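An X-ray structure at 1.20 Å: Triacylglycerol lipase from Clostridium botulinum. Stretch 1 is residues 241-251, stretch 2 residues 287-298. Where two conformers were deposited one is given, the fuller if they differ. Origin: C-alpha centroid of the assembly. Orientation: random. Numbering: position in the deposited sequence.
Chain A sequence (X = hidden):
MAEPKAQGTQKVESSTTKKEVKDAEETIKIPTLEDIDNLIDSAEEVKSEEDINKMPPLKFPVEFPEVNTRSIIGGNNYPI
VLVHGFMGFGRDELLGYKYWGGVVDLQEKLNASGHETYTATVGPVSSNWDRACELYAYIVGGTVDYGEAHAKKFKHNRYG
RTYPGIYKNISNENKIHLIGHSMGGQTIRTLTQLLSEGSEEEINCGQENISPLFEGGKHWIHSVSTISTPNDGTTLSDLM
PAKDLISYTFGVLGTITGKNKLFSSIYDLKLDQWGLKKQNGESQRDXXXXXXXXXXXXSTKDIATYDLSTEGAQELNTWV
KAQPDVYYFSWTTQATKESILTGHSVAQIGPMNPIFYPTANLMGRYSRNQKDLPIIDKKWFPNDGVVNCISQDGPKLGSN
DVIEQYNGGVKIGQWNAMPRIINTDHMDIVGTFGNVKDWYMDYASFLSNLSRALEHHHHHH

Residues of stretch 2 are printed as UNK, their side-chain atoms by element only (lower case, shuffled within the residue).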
ATOM      1  N   PRO A 241       7.361 -19.014   1.397  1.00 11.91           N
ATOM      2  CA  PRO A 241       8.190 -18.843   0.200  1.00 11.55           C
ATOM      3  C   PRO A 241       7.587 -17.768  -0.700  1.00 10.90           C
ATOM      4  O   PRO A 241       6.362 -17.678  -0.820  1.00 11.39           O
ATOM      5  CB  PRO A 241       8.125 -20.222  -0.479  1.00 13.02           C
ATOM      6  CG  PRO A 241       7.664 -21.160   0.597  1.00 13.91           C
ATOM      7  CD  PRO A 241       6.753 -20.349   1.455  1.00 13.73           C
ATOM      8  N   ALA A 242       8.437 -16.951  -1.315  1.00 10.55           N
ATOM      9  CA  ALA A 242       7.974 -15.855  -2.147  1.00 10.82           C
ATOM     10  C   ALA A 242       7.004 -16.297  -3.245  1.00 10.41           C
ATOM     11  O   ALA A 242       5.966 -15.659  -3.449  1.00 11.34           O
ATOM     12  CB  ALA A 242       9.153 -15.131  -2.750  1.00 11.90           C
ATOM     13  N   LYS A 243       7.359 -17.355  -3.972  1.00 11.93           N
ATOM     14  CA  LYS A 243       6.526 -17.813  -5.077  1.00 13.82           C
ATOM     15  C   LYS A 243       5.140 -18.183  -4.580  1.00 14.22           C
ATOM     16  O   LYS A 243       4.137 -17.966  -5.272  1.00 14.41           O
ATOM     17  CB  LYS A 243       7.180 -19.016  -5.784  1.00 16.16           C
ATOM     18  CG  LYS A 243       6.396 -19.511  -6.979  1.00 18.38           C
ATOM     19  CD  LYS A 243       7.095 -20.690  -7.645  1.00 19.78           C
ATOM     20  CE  LYS A 243       6.347 -21.135  -8.891  1.00 21.67           C
ATOM     21  NZ  LYS A 243       6.894 -22.387  -9.464  1.00 23.76           N
ATOM     22  N   ASP A 244       5.081 -18.776  -3.392  1.00 14.14           N
ATOM     23  CA  ASP A 244       3.799 -19.192  -2.838  1.00 14.82           C
ATOM     24  C   ASP A 244       2.958 -17.986  -2.432  1.00 13.13           C
ATOM     25  O   ASP A 244       1.750 -18.003  -2.602  1.00 13.55           O
ATOM     26  CB  ASP A 244       3.995 -20.125  -1.652  1.00 17.01           C
ATOM     27  CG  ASP A 244       4.553 -21.482  -2.058  1.00 20.55           C
ATOM     28  OD1 ASP A 244       4.560 -21.808  -3.272  1.00 21.86           O
ATOM     29  OD2 ASP A 244       4.967 -22.230  -1.159  1.00 23.08           O
ATOM     30  N   LEU A 245       3.599 -16.950  -1.889  1.00 12.18           N
ATOM     31  CA  LEU A 245       2.879 -15.733  -1.532  1.00 11.55           C
ATOM     32  C   LEU A 245       2.282 -15.104  -2.787  1.00 10.86           C
ATOM     33  O   LEU A 245       1.110 -14.737  -2.808  1.00 10.98           O
ATOM     34  CB  LEU A 245       3.801 -14.753  -0.809  1.00 11.90           C
ATOM     35  CG  LEU A 245       3.183 -13.408  -0.420  1.00 13.39           C
ATOM     36  CD1 LEU A 245       1.852 -13.567   0.295  1.00 16.17           C
ATOM     37  CD2 LEU A 245       4.138 -12.618   0.458  1.00 13.71           C
ATOM     38  N   ILE A 246       3.071 -14.998  -3.850  1.00 11.01           N
ATOM     39  CA  ILE A 246       2.539 -14.442  -5.088  1.00 12.03           C
ATOM     40  C   ILE A 246       1.393 -15.307  -5.635  1.00 11.71           C
ATOM     41  O   ILE A 246       0.351 -14.795  -6.038  1.00 11.15           O
ATOM     42  CB  ILE A 246       3.640 -14.279  -6.165  1.00 13.97           C
ATOM     43  CG1 ILE A 246       4.748 -13.329  -5.700  1.00 16.30           C
ATOM     44  CG2 ILE A 246       3.036 -13.774  -7.471  1.00 14.92           C
ATOM     45  CD1 ILE A 246       4.341 -11.890  -5.668  1.00 17.70           C
ATOM     46  N   SER A 247       1.573 -16.621  -5.634  1.00 11.66           N
ATOM     47  CA  SER A 247       0.556 -17.525  -6.156  1.00 11.79           C
ATOM     48  C   SER A 247      -0.745 -17.399  -5.347  1.00 11.24           C
ATOM     49  O   SER A 247      -1.836 -17.306  -5.913  1.00 11.13           O
ATOM     50  CB  SER A 247       1.085 -18.957  -6.160  1.00 11.85           C
ATOM     51  OG  SER A 247       0.194 -19.803  -6.849  1.00 12.74           O
ATOM     52  N   TYR A 248      -0.626 -17.376  -4.025  1.00 10.72           N
ATOM     53  CA  TYR A 248      -1.769 -17.121  -3.164  1.00 11.33           C
ATOM     54  C   TYR A 248      -2.499 -15.827  -3.546  1.00 11.08           C
ATOM     55  O   TYR A 248      -3.728 -15.802  -3.626  1.00 11.90           O
ATOM     56  CB  TYR A 248      -1.332 -17.047  -1.697  1.00 11.45           C
ATOM     57  CG  TYR A 248      -2.403 -16.478  -0.803  1.00 11.81           C
ATOM     58  CD1 TYR A 248      -3.510 -17.231  -0.446  1.00 12.67           C
ATOM     59  CD2 TYR A 248      -2.311 -15.181  -0.327  1.00 12.52           C
ATOM     60  CE1 TYR A 248      -4.507 -16.708   0.357  1.00 12.59           C
ATOM     61  CE2 TYR A 248      -3.301 -14.643   0.475  1.00 12.54           C
ATOM     62  CZ  TYR A 248      -4.396 -15.417   0.820  1.00 11.92           C
ATOM     63  OH  TYR A 248      -5.377 -14.862   1.627  1.00 12.12           O
ATOM     64  N   THR A 249      -1.736 -14.775  -3.801  0.57 10.47           N
ATOM     65  CA  THR A 249      -2.338 -13.488  -4.087  0.57 10.88           C
ATOM     66  C   THR A 249      -3.047 -13.472  -5.456  0.57 11.16           C
ATOM     67  O   THR A 249      -4.015 -12.748  -5.639  0.57 11.21           O
ATOM     68  CB  THR A 249      -1.311 -12.365  -3.945  0.57 11.51           C
ATOM     69  OG1 THR A 249      -0.633 -12.513  -2.688  0.57 11.93           O
ATOM     70  CG2 THR A 249      -2.002 -11.029  -3.970  0.57 11.88           C
ATOM     71  N   PHE A 250      -2.595 -14.291  -6.403  1.00 11.28           N
ATOM     72  CA  PHE A 250      -3.339 -14.498  -7.657  1.00 11.82           C
ATOM     73  C   PHE A 250      -4.661 -15.195  -7.363  1.00 12.63           C
ATOM     74  O   PHE A 250      -5.680 -14.889  -7.974  1.00 12.89           O
ATOM     75  CB  PHE A 250      -2.541 -15.315  -8.676  1.00 13.59           C
ATOM     76  CG  PHE A 250      -1.530 -14.513  -9.437  1.00 15.75           C
ATOM     77  CD1 PHE A 250      -1.913 -13.465 -10.254  1.00 19.03           C
ATOM     78  CD2 PHE A 250      -0.192 -14.836  -9.367  1.00 18.93           C
ATOM     79  CE1 PHE A 250      -0.969 -12.745 -10.960  1.00 20.60           C
ATOM     80  CE2 PHE A 250       0.749 -14.118 -10.064  1.00 20.30           C
ATOM     81  CZ  PHE A 250       0.366 -13.073 -10.857  1.00 21.08           C
ATOM     82  N   GLY A 251      -4.638 -16.136  -6.433  1.00 12.29           N
ATOM     83  CA  GLY A 251      -5.860 -16.768  -5.961  1.00 13.15           C
ATOM     84  C   GLY A 251      -6.840 -15.746  -5.403  1.00 12.74           C
ATOM     85  O   GLY A 251      -8.017 -15.756  -5.753  1.00 13.97           O
ATOM     86  N   UNK A 287       1.772 -16.187 -19.594  1.00 12.29           N
ATOM     87  CA  UNK A 287       2.493 -15.042 -19.036  1.00 12.12           C
ATOM     88  C   UNK A 287       2.570 -15.144 -17.518  1.00 12.18           C
ATOM     89  O   UNK A 287       3.643 -14.981 -16.940  1.00 11.56           O
ATOM     90  o   UNK A 287       2.585  -8.820 -16.782  1.00 13.08           O
ATOM     91  c   UNK A 287       3.282 -11.923 -18.654  1.00 11.94           C
ATOM     92  c   UNK A 287       2.410 -10.029 -17.431  1.00 12.08           C
ATOM     93  c   UNK A 287       1.762 -13.783 -19.495  1.00 12.65           C
ATOM     94  c   UNK A 287       3.488 -10.706 -17.983  1.00 11.24           C
ATOM     95  c   UNK A 287       1.147 -10.570 -17.541  1.00 12.56           C
ATOM     96  c   UNK A 287       2.015 -12.488 -18.750  1.00 11.85           C
ATOM     97  c   UNK A 287       0.958 -11.782 -18.198  1.00 12.54           C
ATOM     98  N   UNK A 288       1.446 -15.457 -16.880  1.00 12.86           N
ATOM     99  CA  UNK A 288       1.428 -15.622 -15.429  1.00 14.09           C
ATOM    100  C   UNK A 288       2.332 -16.770 -14.965  1.00 14.48           C
ATOM    101  O   UNK A 288       3.087 -16.630 -13.997  1.00 14.03           O
ATOM    102  c   UNK A 288      -0.027 -16.207 -13.432  1.00 16.37           C
ATOM    103  c   UNK A 288      -0.866 -14.553 -15.140  1.00 17.50           C
ATOM    104  c   UNK A 288      -0.025 -15.818 -14.907  1.00 15.98           C
ATOM    105  c   UNK A 288      -0.265 -13.250 -14.681  1.00 18.87           C
ATOM    106  N   UNK A 289       2.264 -17.904 -15.652  1.00 14.50           N
ATOM    107  CA  UNK A 289       3.104 -19.037 -15.289  1.00 16.30           C
ATOM    108  C   UNK A 289       4.582 -18.670 -15.427  1.00 14.71           C
ATOM    109  O   UNK A 289       5.413 -19.033 -14.586  1.00 14.17           O
ATOM    110  o   UNK A 289       3.061 -23.871 -15.808  1.00 33.44           O
ATOM    111  o   UNK A 289       1.990 -22.633 -17.280  1.00 33.24           O
ATOM    112  c   UNK A 289       3.461 -21.527 -15.759  1.00 26.08           C
ATOM    113  c   UNK A 289       2.756 -20.246 -16.162  1.00 20.48           C
ATOM    114  c   UNK A 289       2.789 -22.763 -16.326  1.00 31.10           C
ATOM    115  N   UNK A 290       4.912 -17.957 -16.499  1.00 14.27           N
ATOM    116  CA  UNK A 290       6.287 -17.561 -16.744  1.00 14.24           C
ATOM    117  C   UNK A 290       6.795 -16.607 -15.657  1.00 13.35           C
ATOM    118  O   UNK A 290       7.909 -16.775 -15.151  1.00 14.34           O
ATOM    119  c   UNK A 290       6.412 -16.955 -18.142  1.00 15.06           C
ATOM    120  n   UNK A 290       7.020 -15.319 -20.477  1.00 15.07           N
ATOM    121  n   UNK A 290       8.537 -13.633 -19.978  1.00 15.13           N
ATOM    122  c   UNK A 290       7.891 -16.414 -20.072  1.00 15.48           C
ATOM    123  c   UNK A 290       7.348 -14.026 -20.427  1.00 15.07           C
ATOM    124  n   UNK A 290       6.475 -13.113 -20.834  1.00 15.01           N
ATOM    125  c   UNK A 290       7.829 -16.707 -18.583  1.00 15.94           C
ATOM    126  N   UNK A 291       5.973 -15.638 -15.265  1.00 12.91           N
ATOM    127  CA  UNK A 291       6.345 -14.737 -14.183  1.00 12.49           C
ATOM    128  C   UNK A 291       6.484 -15.497 -12.855  1.00 11.80           C
ATOM    129  O   UNK A 291       7.454 -15.297 -12.124  1.00 11.98           O
ATOM    130  c   UNK A 291       5.425 -12.699 -15.308  1.00 13.90           C
ATOM    131  c   UNK A 291       5.624 -12.742 -12.832  1.00 13.68           C
ATOM    132  c   UNK A 291       5.348 -13.574 -14.063  1.00 12.86           C
ATOM    133  N   UNK A 292       5.536 -16.379 -12.545  1.00 11.34           N
ATOM    134  CA  UNK A 292       5.639 -17.177 -11.320  1.00 12.81           C
ATOM    135  C   UNK A 292       6.895 -18.025 -11.245  1.00 12.87           C
ATOM    136  O   UNK A 292       7.455 -18.214 -10.160  1.00 13.40           O
ATOM    137  c   UNK A 292       3.168 -17.346 -10.699  1.00 16.03           C
ATOM    138  c   UNK A 292       4.420 -18.079 -11.159  1.00 14.60           C
ATOM    139  c   UNK A 292       1.979 -18.277 -10.781  1.00 17.43           C
ATOM    140  c   UNK A 292       3.333 -16.816  -9.264  1.00 17.89           C
ATOM    141  N   UNK A 293       7.335 -18.527 -12.393  1.00 13.37           N
ATOM    142  CA  UNK A 293       8.500 -19.404 -12.465  1.00 14.96           C
ATOM    143  C   UNK A 293       9.812 -18.641 -12.591  1.00 14.88           C
ATOM    144  O   UNK A 293      10.884 -19.249 -12.648  1.00 16.97           O
ATOM    145  o   UNK A 293       6.781 -21.538 -12.341  1.00 22.43           O
ATOM    146  c   UNK A 293       8.377 -20.350 -13.662  1.00 17.52           C
ATOM    147  o   UNK A 293       7.117 -22.208 -14.400  1.00 21.58           O
ATOM    148  c   UNK A 293       7.350 -21.438 -13.449  1.00 20.69           C
ATOM    149  N   UNK A 294       9.740 -17.315 -12.623  1.00 13.99           N
ATOM    150  CA  UNK A 294      10.941 -16.488 -12.755  1.00 14.25           C
ATOM    151  C   UNK A 294      11.878 -16.633 -11.569  1.00 14.08           C
ATOM    152  O   UNK A 294      11.434 -16.811 -10.432  1.00 14.73           O
ATOM    153  o   UNK A 294      11.683 -14.161 -12.902  1.00 14.96           O
ATOM    154  c   UNK A 294      10.540 -15.016 -12.879  1.00 14.55           C
ATOM    155  N   UNK A 295      13.173 -16.509 -11.839  1.00 14.48           N
ATOM    156  CA  UNK A 295      14.170 -16.488 -10.782  1.00 14.32           C
ATOM    157  C   UNK A 295      14.078 -15.252  -9.896  1.00 13.31           C
ATOM    158  O   UNK A 295      14.713 -15.189  -8.847  1.00 13.99           O
ATOM    159  c   UNK A 295      15.593 -16.603 -11.362  1.00 16.51           C
ATOM    160  c   UNK A 295      15.979 -15.414 -12.225  1.00 18.96           C
ATOM    161  n   UNK A 295      17.252 -15.018 -12.171  1.00 19.65           N
ATOM    162  o   UNK A 295      15.140 -14.851 -12.926  1.00 21.94           O
ATOM    163  N   UNK A 296      13.311 -14.264 -10.327  1.00 13.24           N
ATOM    164  CA  UNK A 296      13.240 -13.003  -9.610  1.00 13.58           C
ATOM    165  C   UNK A 296      12.844 -13.176  -8.131  1.00 12.04           C
ATOM    166  O   UNK A 296      13.329 -12.454  -7.260  1.00 14.27           O
ATOM    167  c   UNK A 296      10.824 -12.417 -10.179  1.00 14.65           C
ATOM    168  c   UNK A 296      12.545 -10.607  -9.903  1.00 16.50           C
ATOM    169  c   UNK A 296      12.289 -12.029 -10.352  1.00 15.35           C
ATOM    170  c   UNK A 296      11.819  -9.593 -10.755  1.00 17.21           C
ATOM    171  N   UNK A 297      11.996 -14.156  -7.855  1.00 10.63           N
ATOM    172  CA  UNK A 297      11.405 -14.305  -6.531  1.00 10.09           C
ATOM    173  C   UNK A 297      12.372 -14.761  -5.455  1.00  9.77           C
ATOM    174  O   UNK A 297      12.058 -14.620  -4.276  1.00 11.53           O
ATOM    175  c   UNK A 297       6.911 -12.319  -8.993  1.00 15.26           C
ATOM    176  c   UNK A 297       7.604 -11.395  -6.862  1.00 15.24           C
ATOM    177  c   UNK A 297       8.498 -13.487  -7.541  1.00 12.77           C
ATOM    178  c   UNK A 297      10.183 -15.224  -6.588  1.00 10.97           C
ATOM    179  c   UNK A 297       9.209 -14.718  -7.595  1.00 12.39           C
ATOM    180  c   UNK A 297       6.856 -11.325  -8.054  1.00 15.64           C
ATOM    181  n   UNK A 297       7.997 -14.522  -9.460  1.00 14.07           N
ATOM    182  c   UNK A 297       8.420 -12.457  -6.600  1.00 14.07           C
ATOM    183  c   UNK A 297       7.735 -13.399  -8.721  1.00 13.79           C
ATOM    184  c   UNK A 297       8.884 -15.301  -8.777  1.00 13.37           C
ATOM    185  N   UNK A 298      13.521 -15.328  -5.829  1.00  8.70           N
ATOM    186  CA  UNK A 298      14.522 -15.694  -4.835  1.00  9.36           C
ATOM    187  C   UNK A 298      15.917 -15.192  -5.160  1.00  8.45           C
ATOM    188  O   UNK A 298      16.882 -15.672  -4.559  1.00  9.31           O
ATOM    189  n   UNK A 298      15.170 -19.322  -5.579  1.00 11.43           N
ATOM    190  c   UNK A 298      14.520 -17.217  -4.588  1.00 10.43           C
ATOM    191  c   UNK A 298      14.991 -18.006  -5.776  1.00 10.77           C
ATOM    192  o   UNK A 298      15.209 -17.456  -6.863  1.00 11.11           O
TER

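Position 287 carries one carbon, then a six-carbon ring bearing an oxygen, and its side chain does not reach stretch 1: Tyr 287, its hydroxyl bonded elsewhere in the structure. At 288 there are four carbons, forked at the first, with one arm two carbons long, and one of them sits over a face of the Phe 250 ring. That is Ile 288; its CG2 is the carbon over the face, 4.1 Å from the centroid of the Phe 250 ring, while Ile 288 CD1 lies 3.8 Å from Phe 250 CE1.

Position 289 has three carbons, the third carrying two oxygens, and its CB points away from stretch 1: Glu 289. At 290, three carbons, a nitrogen and a carbon with two more nitrogens, also without contact, make Arg 290. The three carbons of 291, one carrying the other two, give Val 291; its backbone will matter more than its side chain.

Position 292 shows four carbons forked at the second. Its CB points sideways, but its end fits as a knob among Lys 243, Ile 246, Ser 247 and Phe 250, so it is Leu 292. Leu 292 CD2 is 3.5 Å from Ile 246 CG2 and 3.8 Å from Phe 250 CE2, at the ring edge.

At 293, two carbons, the second with two oxygens, define a short acid, one oxygen facing Lys 243 NZ: Asp 293. Its OD1 accepts a hydrogen bond from Lys 243 NZ at 3.0 Å, within a salt bridge. The lysine reaches it fully extended, all four chi angles t.

One carbon and one oxygen at 294 suit Ser 294, whose OG caps the following turn by accepting from the backbone N of position 296 at 3.0 Å. Position 295, two carbons with an oxygen and a nitrogen on the second, out of reach of stretch 1, is consistent with Asn 295. At 296, four carbons forked at the first, one arm two carbons long, also out of reach, make Ile 296.

Position 297 has one carbon, then fused five- and six-membered rings holding eight carbons and a nitrogen, the six-membered ring under Ile 246 CG1: Trp 297. Ile 246 CG1 lies 3.7 Å from that ring's centroid, over the face. Position 298 repeats the atom set of 295, with no contact, and is Asn 298.

Helices 242-251 and 287-292 run nearly antiparallel, at 154°, and the segment after the second brings Trp 297 against the start of the first. Ala 242, Ile 246 and Phe 250 present an apolar stripe. Ala 242 CB points toward stretch 2, 4.0 Å from Trp 297 CB and 3.3 Å from Trp 297 O. Trp 297 NE1 is satisfied by Val 291 O at 2.8 Å. Both salt-bridge partners, Lys 243 and Asp 293, are exposed, while Ile 246, Phe 250, Ile 288, Leu 292 and Trp 297 are buried.

Stretch 2 (287-298) YIERVLDSNIWN
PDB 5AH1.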